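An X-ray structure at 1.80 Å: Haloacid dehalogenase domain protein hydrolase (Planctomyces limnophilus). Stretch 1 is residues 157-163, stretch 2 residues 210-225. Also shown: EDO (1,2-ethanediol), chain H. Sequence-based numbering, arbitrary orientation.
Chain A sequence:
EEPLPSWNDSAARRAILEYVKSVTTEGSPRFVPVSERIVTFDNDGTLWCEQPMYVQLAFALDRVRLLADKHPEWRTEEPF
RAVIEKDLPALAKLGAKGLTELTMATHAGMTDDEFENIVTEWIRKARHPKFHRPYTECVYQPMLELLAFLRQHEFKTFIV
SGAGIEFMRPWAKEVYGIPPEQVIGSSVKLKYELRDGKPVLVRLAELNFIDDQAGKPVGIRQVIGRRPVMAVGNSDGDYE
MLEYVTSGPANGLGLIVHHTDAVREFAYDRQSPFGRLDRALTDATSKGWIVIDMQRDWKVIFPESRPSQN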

ATOM      1  N   THR A 157     -12.810   1.865   0.510  1.00 16.35           N
ATOM      2  CA  THR A 157     -12.699   2.503   1.813  1.00 17.99           C
ATOM      3  C   THR A 157     -11.355   2.139   2.438  1.00 18.46           C
ATOM      4  O   THR A 157     -11.082   0.964   2.661  1.00 19.10           O
ATOM      5  N   PHE A 158     -10.526   3.147   2.703  1.00 18.87           N
ATOM      6  CA  PHE A 158      -9.230   2.958   3.355  1.00 17.91           C
ATOM      7  C   PHE A 158      -9.222   3.568   4.761  1.00 18.55           C
ATOM      8  O   PHE A 158      -9.861   4.599   5.019  1.00 19.08           O
ATOM      9  N   ILE A 159      -8.465   2.949   5.658  1.00 16.13           N
ATOM     10  CA  ILE A 159      -8.085   3.599   6.909  1.00 18.15           C
ATOM     11  C   ILE A 159      -6.725   4.275   6.728  1.00 18.53           C
ATOM     12  O   ILE A 159      -5.809   3.696   6.140  1.00 16.96           O
ATOM     13  N   VAL A 160      -6.618   5.499   7.240  1.00 17.95           N
ATOM     14  CA  VAL A 160      -5.376   6.261   7.254  1.00 17.82           C
ATOM     15  C   VAL A 160      -5.218   6.816   8.675  1.00 17.64           C
ATOM     16  O   VAL A 160      -5.776   7.852   9.017  1.00 18.41           O
ATOM     17  N   SER A 161      -4.454   6.096   9.497  1.00 18.91           N
ATOM     18  CA  SER A 161      -4.387   6.345  10.941  1.00 19.74           C
ATOM     19  C   SER A 161      -2.950   6.541  11.407  1.00 19.67           C
ATOM     20  O   SER A 161      -2.017   6.024  10.805  1.00 17.57           O
ATOM     21  N   GLY A 162      -2.783   7.296  12.487  1.00 20.70           N
ATOM     22  CA  GLY A 162      -1.482   7.425  13.140  1.00 22.16           C
ATOM     23  C   GLY A 162      -1.109   6.201  13.954  1.00 21.37           C
ATOM     24  O   GLY A 162       0.060   6.009  14.290  1.00 22.67           O
ATOM     25  N   ALA A 163      -2.102   5.374  14.281  1.00 21.62           N
ATOM     26  CA  ALA A 163      -1.869   4.159  15.043  1.00 22.50           C
ATOM     27  C   ALA A 163      -1.104   3.147  14.199  1.00 20.02           C
ATOM     28  O   ALA A 163      -0.973   3.295  12.976  1.00 17.78           O
ATOM     29  N   ILE A 210       5.655   7.185  10.287  1.00 20.61           N
ATOM     30  CA  ILE A 210       4.671   7.747  11.195  1.00 19.54           C
ATOM     31  C   ILE A 210       3.600   8.444  10.356  1.00 19.61           C
ATOM     32  O   ILE A 210       3.861   9.459   9.701  1.00 21.53           O
ATOM     33  N   ASP A 211       2.392   7.893  10.398  1.00 20.00           N
ATOM     34  CA  ASP A 211       1.298   8.289   9.514  1.00 19.22           C
ATOM     35  C   ASP A 211       0.336   9.267  10.198  1.00 20.27           C
ATOM     36  O   ASP A 211      -0.852   8.964  10.392  1.00 20.61           O
ATOM     37  N   ASP A 212       0.848  10.442  10.554  1.00 19.47           N
ATOM     38  CA  ASP A 212       0.027  11.463  11.202  1.00 20.38           C
ATOM     39  C   ASP A 212       0.383  12.856  10.701  1.00 18.76           C
ATOM     40  O   ASP A 212       1.486  13.078  10.182  1.00 16.69           O
ATOM     41  N   GLN A 213      -0.565  13.780  10.851  1.00 20.36           N
ATOM     42  CA  GLN A 213      -0.395  15.177  10.438  1.00 22.04           C
ATOM     43  C   GLN A 213       0.005  15.233   8.958  1.00 19.45           C
ATOM     44  O   GLN A 213      -0.667  14.625   8.127  1.00 18.97           O
ATOM     45  N   ALA A 214       1.098  15.916   8.610  1.00 20.47           N
ATOM     46  CA  ALA A 214       1.506  16.010   7.210  1.00 20.83           C
ATOM     47  C   ALA A 214       2.016  14.679   6.650  1.00 22.20           C
ATOM     48  O   ALA A 214       2.229  14.561   5.444  1.00 22.41           O
ATOM     49  N   GLY A 215       2.218  13.689   7.520  1.00 19.70           N
ATOM     50  CA  GLY A 215       2.496  12.339   7.083  1.00 19.27           C
ATOM     51  C   GLY A 215       1.327  11.676   6.366  1.00 19.59           C
ATOM     52  O   GLY A 215       1.548  10.784   5.553  1.00 18.77           O
ATOM     53  N   LYS A 216       0.091  12.088   6.651  1.00 17.40           N
ATOM     54  CA  LYS A 216      -1.066  11.378   6.074  1.00 17.62           C
ATOM     55  C   LYS A 216      -1.160  11.508   4.550  1.00 15.77           C
ATOM     56  O   LYS A 216      -1.335  10.497   3.864  1.00 17.78           O
ATOM     57  N   PRO A 217      -1.008  12.727   4.002  1.00 15.99           N
ATOM     58  CA  PRO A 217      -0.984  12.814   2.536  1.00 17.48           C
ATOM     59  C   PRO A 217       0.180  12.044   1.908  1.00 17.54           C
ATOM     60  O   PRO A 217       0.048  11.509   0.812  1.00 18.25           O
ATOM     61  N   VAL A 218       1.306  11.970   2.609  1.00 17.91           N
ATOM     62  CA  VAL A 218       2.444  11.195   2.130  1.00 18.47           C
ATOM     63  C   VAL A 218       2.108   9.694   2.125  1.00 17.47           C
ATOM     64  O   VAL A 218       2.372   8.994   1.147  1.00 17.89           O
ATOM     65  N   GLY A 219       1.527   9.201   3.212  1.00 15.80           N
ATOM     66  CA  GLY A 219       1.163   7.783   3.285  1.00 17.08           C
ATOM     67  C   GLY A 219       0.135   7.432   2.216  1.00 17.10           C
ATOM     68  O   GLY A 219       0.241   6.410   1.536  1.00 17.90           O
ATOM     69  N   ILE A 220      -0.849   8.306   2.054  1.00 16.84           N
ATOM     70  CA  ILE A 220      -1.881   8.115   1.043  1.00 16.60           C
ATOM     71  C   ILE A 220      -1.260   8.079  -0.353  1.00 16.38           C
ATOM     72  O   ILE A 220      -1.523   7.169  -1.133  1.00 16.52           O
ATOM     73  N   ARG A 221      -0.434   9.067  -0.672  1.00 18.13           N
ATOM     74  CA  ARG A 221       0.126   9.139  -2.013  1.00 18.87           C
ATOM     75  C   ARG A 221       1.076   7.974  -2.315  1.00 18.45           C
ATOM     76  O   ARG A 221       1.067   7.446  -3.432  1.00 18.57           O
ATOM     77  N   GLN A 222       1.876   7.564  -1.329  1.00 18.32           N
ATOM     78  CA  GLN A 222       2.792   6.437  -1.515  1.00 19.31           C
ATOM     79  C   GLN A 222       2.042   5.108  -1.686  1.00 16.71           C
ATOM     80  O   GLN A 222       2.321   4.350  -2.614  1.00 19.44           O
ATOM     81  N   VAL A 223       1.094   4.830  -0.796  1.00 15.66           N
ATOM     82  CA  VAL A 223       0.411   3.530  -0.788  1.00 16.98           C
ATOM     83  C   VAL A 223      -0.710   3.442  -1.839  1.00 17.49           C
ATOM     84  O   VAL A 223      -0.800   2.459  -2.587  1.00 17.60           O
ATOM     85  N   ILE A 224      -1.571   4.452  -1.884  1.00 17.90           N
ATOM     86  CA  ILE A 224      -2.733   4.422  -2.792  1.00 18.26           C
ATOM     87  C   ILE A 224      -2.378   4.905  -4.199  1.00 19.88           C
ATOM     88  O   ILE A 224      -2.915   4.399  -5.192  1.00 19.14           O
ATOM     89  N   GLY A 225      -1.477   5.882  -4.286  1.00 18.79           N
ATOM     90  CA  GLY A 225      -1.098   6.465  -5.564  1.00 20.74           C
ATOM     91  C   GLY A 225      -2.160   7.354  -6.176  1.00 21.43           C
ATOM     92  O   GLY A 225      -2.117   7.630  -7.373  1.00 22.78           O
TER

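Strand 157-161 runs across the helix of stretch 2 at 144° between their N-to-C directions, 36° from antiparallel, with a closest axial approach of 9.1 Å, and the alternation of the strand decides which of its side chains meet the helix. Phe158 and Val160 direct their CA-to-CB bonds toward stretch 2, whereas those of Ile159 and Ser161 point away.

At the far end of the contact, Phe158 adopts an m rotamer (chi1 -76°) with chi2 at 77°, which presents one face of its ring to Ile224. The latter, with chi1 m and chi2 t, extends its chain so that CD1 lies over that face, 3.6 Å from the ring centroid and 11° off the normal, a CH-pi contact. The closest atoms, Phe158 CD2 and Ile224 CD1, are also 3.6 Å apart.

Val160 has the largest area covered by stretch 2. Its t rotamer brings both methyl groups against Ile220, with CG2 of Val160 packing 3.8 Å from CG1 of Ile220; CG1 of Val160 also lies 4.0 Å from CG of Lys216 and 3.4 Å from OD2 of Asp211. Ile220 leaves the helix sideways, but its m,t conformation brings the end of the side chain nearer the strand.

Lys216 begins with an m chi1 and is then t throughout, a nearly straight chain that reaches across to the strand at Val160. There NZ of Lys216 donates a hydrogen bond to the backbone O of Val160 at 2.9 Å. The ammonium also donates to water 1, 3.0 Å from Lys216 NZ; the same water accepts from Gly162 N at 2.9 Å, so it bridges the lysine to the turn after the strand.

Asp211 points toward the strand in a t rotamer, which places its OD2 2.7 Å from the O of Ser161. OD1 of Asp211, in contrast, is buried without a polar partner. Gly162 CA approaches the O of Asp211 at 3.2 Å in a CA-H...O contact. An ideal CB on Gly162 would lie a tight 3.4 Å from CG of Asp212, and would clash with O2 of the bound ethanediol at 2.3 Å. Ser161, also t, turns its hydroxyl back to its own stretch, where OG of Ser161 accepts from N of Ala163 at 2.9 Å.

The ethanediol, probably from the crystallisation liquor, sits beside this corner. Its O2 donates a weak hydrogen bond to OD2 of Asp212 at 3.5 Å, and both its hydroxyls make weak hydrogen bonds to water 1.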

ATOM      1  CB  THR A 157     -13.826   2.041   2.761  1.00 18.76           C
ATOM      2  OG1 THR A 157     -13.835   0.607   2.836  1.00 20.17           O
ATOM      3  CG2 THR A 157     -15.190   2.526   2.268  1.00 19.20           C
ATOM      4  CB  PHE A 158      -8.122   3.667   2.571  1.00 17.79           C
ATOM      5  CG  PHE A 158      -7.689   2.968   1.321  1.00 18.32           C
ATOM      6  CD1 PHE A 158      -8.471   3.025   0.171  1.00 19.04           C
ATOM      7  CD2 PHE A 158      -6.461   2.313   1.263  1.00 16.02           C
ATOM      8  CE1 PHE A 158      -8.053   2.409  -0.996  1.00 19.05           C
ATOM      9  CE2 PHE A 158      -6.046   1.698   0.100  1.00 17.81           C
ATOM     10  CZ  PHE A 158      -6.841   1.744  -1.030  1.00 19.35           C
ATOM     11  CB  ILE A 159      -8.022   2.596   8.075  1.00 19.51           C
ATOM     12  CG1 ILE A 159      -9.438   2.194   8.486  1.00 20.67           C
ATOM     13  CG2 ILE A 159      -7.292   3.186   9.275  1.00 19.17           C
ATOM     14  CD1 ILE A 159      -9.470   1.002   9.417  1.00 22.55           C
ATOM     15  CB  VAL A 160      -5.371   7.382   6.197  1.00 18.67           C
ATOM     16  CG1 VAL A 160      -4.024   8.097   6.166  1.00 18.16           C
ATOM     17  CG2 VAL A 160      -5.674   6.813   4.814  1.00 18.61           C
ATOM     18  CB  SER A 161      -5.023   5.173  11.692  1.00 21.19           C
ATOM     19  OG  SER A 161      -4.745   5.209  13.084  1.00 25.73           O
ATOM     20  CB  ALA A 163      -3.188   3.561  15.529  1.00 24.37           C
ATOM     21  CB  ILE A 210       5.312   8.755  12.181  1.00 22.00           C
ATOM     22  CG1 ILE A 210       6.426   8.083  12.991  1.00 22.56           C
ATOM     23  CG2 ILE A 210       4.260   9.360  13.102  1.00 23.36           C
ATOM     24  CD1 ILE A 210       6.012   6.824  13.735  1.00 22.27           C
ATOM     25  CB  ASP A 211       0.542   7.030   9.077  1.00 18.98           C
ATOM     26  CG  ASP A 211      -0.544   7.316   8.054  1.00 19.41           C
ATOM     27  OD1 ASP A 211      -0.246   8.011   7.061  1.00 20.28           O
ATOM     28  OD2 ASP A 211      -1.685   6.823   8.241  1.00 21.33           O
ATOM     29  CB  ASP A 212       0.182  11.381  12.722  1.00 24.58           C
ATOM     30  CG  ASP A 212      -0.997  12.011  13.486  1.00 28.05           C
ATOM     31  OD1 ASP A 212      -2.062  12.286  12.890  1.00 29.60           O
ATOM     32  OD2 ASP A 212      -0.846  12.229  14.701  1.00 37.50           O
ATOM     33  CB  GLN A 213       0.608  15.893  11.361  1.00 25.57           C
ATOM     34  CG  GLN A 213       0.298  15.742  12.839  1.00 31.42           C
ATOM     35  CD  GLN A 213       1.414  16.275  13.711  1.00 38.99           C
ATOM     36  OE1 GLN A 213       1.703  17.472  13.711  1.00 47.65           O
ATOM     37  NE2 GLN A 213       2.047  15.388  14.461  1.00 46.05           N
ATOM     38  CB  ALA A 214       2.548  17.113   7.017  1.00 22.29           C
ATOM     39  CB  LYS A 216      -2.382  11.736   6.786  1.00 17.99           C
ATOM     40  CG  LYS A 216      -2.445  11.197   8.211  1.00 20.83           C
ATOM     41  CD  LYS A 216      -3.852  11.160   8.798  1.00 20.72           C
ATOM     42  CE  LYS A 216      -3.832  10.551  10.195  1.00 22.81           C
ATOM     43  NZ  LYS A 216      -5.191  10.207  10.684  1.00 24.39           N
ATOM     44  CB  PRO A 217      -0.878  14.316   2.268  1.00 17.88           C
ATOM     45  CG  PRO A 217      -1.427  14.962   3.489  1.00 19.63           C
ATOM     46  CD  PRO A 217      -1.077  14.054   4.635  1.00 18.18           C
ATOM     47  CB  VAL A 218       3.706  11.464   2.974  1.00 18.08           C
ATOM     48  CG1 VAL A 218       4.828  10.518   2.593  1.00 19.88           C
ATOM     49  CG2 VAL A 218       4.160  12.909   2.801  1.00 20.52           C
ATOM     50  CB  ILE A 220      -2.948   9.219   1.144  1.00 17.04           C
ATOM     51  CG1 ILE A 220      -3.805   9.017   2.399  1.00 18.41           C
ATOM     52  CG2 ILE A 220      -3.837   9.248  -0.093  1.00 17.65           C
ATOM     53  CD1 ILE A 220      -4.607  10.234   2.803  1.00 17.67           C
ATOM     54  CB  ARG A 221       0.816  10.484  -2.253  1.00 19.80           C
ATOM     55  CG  ARG A 221       1.333  10.663  -3.674  1.00 19.05           C
ATOM     56  CD  ARG A 221       0.232  10.553  -4.728  1.00 19.74           C
ATOM     57  NE  ARG A 221       0.754  10.655  -6.086  1.00 19.53           N
ATOM     58  CZ  ARG A 221       1.419   9.693  -6.727  1.00 21.28           C
ATOM     59  NH1 ARG A 221       1.664   8.515  -6.150  1.00 22.05           N
ATOM     60  NH2 ARG A 221       1.853   9.915  -7.958  1.00 22.11           N
ATOM     61  CB  GLN A 222       3.775   6.319  -0.344  1.00 20.40           C
ATOM     62  CG  GLN A 222       4.752   7.484  -0.217  1.00 22.94           C
ATOM     63  CD  GLN A 222       5.936   7.386  -1.157  1.00 25.08           C
ATOM     64  OE1 GLN A 222       5.841   6.820  -2.247  1.00 25.15           O
ATOM     65  NE2 GLN A 222       7.068   7.938  -0.733  1.00 25.46           N
ATOM     66  CB  VAL A 223      -0.161   3.224   0.605  1.00 18.11           C
ATOM     67  CG1 VAL A 223      -1.029   1.961   0.589  1.00 17.68           C
ATOM     68  CG2 VAL A 223       0.970   3.083   1.618  1.00 19.78           C
ATOM     69  CB  ILE A 224      -3.914   5.247  -2.238  1.00 19.12           C
ATOM     70  CG1 ILE A 224      -4.213   4.846  -0.784  1.00 20.45           C
ATOM     71  CG2 ILE A 224      -5.149   5.068  -3.115  1.00 20.90           C
ATOM     72  CD1 ILE A 224      -5.435   5.501  -0.177  1.00 19.76           C
TER
HETATM   73  C1  EDO H 407      -3.221   7.510  17.281  1.00 45.13           C
HETATM   74  O1  EDO H 407      -4.435   7.816  16.576  1.00 39.85           O
HETATM   75  C2  EDO H 407      -2.318   8.736  17.332  1.00 47.62           C
HETATM   76  O2  EDO H 407      -2.326   9.405  16.064  1.00 49.82           O
HETATM   77  O   HOH W   1      -4.439   9.388  13.505  1.00 29.75           O